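Local structure of AT-rich DNA-binding protein (Thermus thermophilus, 2DT5) at the interface of chains A and B. The protein represses transcription as a Rex-family, DNA-binding redox sensor that responds to the cellular balance of NADH and NAD(+). Sequence-based numbering; all coordinates share one arbitrary frame. Chains: chain A/B, AT-rich DNA-binding protein.

The interface of chains A and B. Residues chain A 81, 143, 166-167, 183-184; chain B 196, 199-200.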
loop_
_atom_site.group_PDB
_atom_site.type_symbol
_atom_site.label_atom_id
_atom_site.label_comp_id
_atom_site.label_asym_id
_atom_site.label_seq_id
_atom_site.Cartn_x
_atom_site.Cartn_y
_atom_site.Cartn_z
ATOM N N TRP A 81 -9.819 -16.102 -7.181
ATOM C CA TRP A 81 -8.652 -15.897 -8.040
ATOM C C TRP A 81 -7.516 -16.816 -7.633
ATOM O O TRP A 81 -7.265 -17.040 -6.451
ATOM C CB TRP A 81 -8.150 -14.452 -7.933
ATOM C CG TRP A 81 -9.138 -13.448 -8.411
ATOM C CD1 TRP A 81 -10.149 -12.870 -7.688
ATOM C CD2 TRP A 81 -9.250 -12.942 -9.745
ATOM N NE1 TRP A 81 -10.885 -12.030 -8.502
ATOM C CE2 TRP A 81 -10.352 -12.057 -9.767
ATOM C CE3 TRP A 81 -8.524 -13.153 -10.931
ATOM C CZ2 TRP A 81 -10.750 -11.380 -10.935
ATOM C CZ3 TRP A 81 -8.919 -12.484 -12.092
ATOM C CH2 TRP A 81 -10.025 -11.605 -12.081
ATOM N N ILE A 143 -3.038 -14.413 -11.026
ATOM C CA ILE A 143 -2.247 -13.342 -10.432
ATOM C C ILE A 143 -0.976 -13.846 -9.770
ATOM O O ILE A 143 -0.997 -14.845 -9.040
ATOM C CB ILE A 143 -3.090 -12.596 -9.362
ATOM C CG1 ILE A 143 -4.198 -11.783 -10.040
ATOM C CG2 ILE A 143 -2.204 -11.698 -8.505
ATOM C CD1 ILE A 143 -5.273 -11.291 -9.030
ATOM N N LYS A 166 -2.255 -12.986 -15.757
ATOM C CA LYS A 166 -3.175 -11.893 -16.072
ATOM C C LYS A 166 -2.860 -10.646 -15.244
ATOM O O LYS A 166 -3.195 -9.529 -15.618
ATOM C CB LYS A 166 -4.624 -12.316 -15.805
ATOM C CG LYS A 166 -5.190 -13.332 -16.784
ATOM C CD LYS A 166 -6.587 -13.766 -16.347
ATOM C CE LYS A 166 -7.414 -14.292 -17.515
ATOM N NZ LYS A 166 -6.688 -15.289 -18.345
ATOM N N GLY A 167 -2.233 -10.832 -14.097
ATOM C CA GLY A 167 -1.919 -9.665 -13.303
ATOM C C GLY A 167 -0.710 -9.910 -12.453
ATOM O O GLY A 167 -0.449 -11.061 -12.073
ATOM N N ALA A 183 -2.276 -6.648 -16.208
ATOM C CA ALA A 183 -2.332 -5.661 -15.141
ATOM C C ALA A 183 -1.132 -5.786 -14.192
ATOM O O ALA A 183 -0.675 -6.883 -13.901
ATOM C CB ALA A 183 -3.634 -5.833 -14.345
ATOM N N VAL A 184 -0.653 -4.653 -13.687
ATOM C CA VAL A 184 0.477 -4.633 -12.758
ATOM C C VAL A 184 0.233 -3.570 -11.694
ATOM O O VAL A 184 -0.163 -2.463 -12.032
ATOM C CB VAL A 184 1.827 -4.248 -13.471
ATOM C CG1 VAL A 184 3.002 -4.296 -12.450
ATOM C CG2 VAL A 184 2.127 -5.201 -14.613
ATOM N N LEU B 196 -5.835 -5.244 -8.705
ATOM C CA LEU B 196 -5.561 -6.099 -9.874
ATOM C C LEU B 196 -6.815 -6.827 -10.359
ATOM O O LEU B 196 -7.046 -6.943 -11.571
ATOM C CB LEU B 196 -4.481 -7.145 -9.578
ATOM C CG LEU B 196 -3.019 -6.705 -9.552
ATOM C CD1 LEU B 196 -2.151 -7.850 -8.981
ATOM C CD2 LEU B 196 -2.569 -6.345 -10.972
ATOM N N ALA B 199 -8.692 -4.336 -12.204
ATOM C CA ALA B 199 -8.039 -4.077 -13.477
ATOM C C ALA B 199 -8.237 -5.208 -14.490
ATOM O O ALA B 199 -8.534 -4.959 -15.656
ATOM C CB ALA B 199 -6.552 -3.826 -13.248
ATOM N N ILE B 200 -8.085 -6.450 -14.041
ATOM C CA ILE B 200 -8.242 -7.596 -14.928
ATOM C C ILE B 200 -9.669 -7.703 -15.477
ATOM O O ILE B 200 -9.862 -8.064 -16.630
ATOM C CB ILE B 200 -7.867 -8.920 -14.212
ATOM C CG1 ILE B 200 -6.389 -8.899 -13.810
ATOM C CG2 ILE B 200 -8.132 -10.104 -15.138
ATOM C CD1 ILE B 200 -5.994 -9.991 -12.831
#
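The polar atom most closely approached across this patch is the backbone carbonyl A:Ala183 O, yet no polar group of B:Leu196, B:Ala199 or B:Ile200 grips it: its neighbour there is the methyl B:Leu196 CD2, at 3.5 Å. Within this patch, nitrogens and oxygens of the two chains stay beyond bonding distance, so this part of the two-fold Rex homodimer interface rests on apolar packing. Helix 192-201 of chain B packs against the N-terminal ends of strands 81-86, 143-146, 167-170 and 183-186 of the Rossmann-fold domain of chain A. B:Ile200 buries the most surface. Its CG1 stands anti to the carbonyl carbon (chi1 -63°), and the chain runs on extended (chi2 167°), which carries B:Ile200 CD1 to 3.8 Å from A:Ile143 CG1. The other branch meets the indole six-membered ring tip to tip, B:Ile200 CG2 lying 3.9 Å from A:Trp81 CH2. The A:Lys166 side chain crosses B:Ile200 at about a right angle, and separately the backbone carbonyl A:Lys166 O sits 3.7 Å from B:Ile200 CG1. An alanine at B:Ile200 would remove CG1, CG2 and CD1, and would probably loosen the packing against A:Trp81, A:Ile143 and A:Lys166. One helical turn earlier, B:Leu196 forks: B:Leu196 CD1 reaches A:Ile143 CG2 at 3.9 Å while CD2 lies over the A:Ala183 backbone. A:Ala183 CB also takes part, 3.6 Å from B:Leu196 CD2 and 3.7 Å from the methyl B:Ala199 CB.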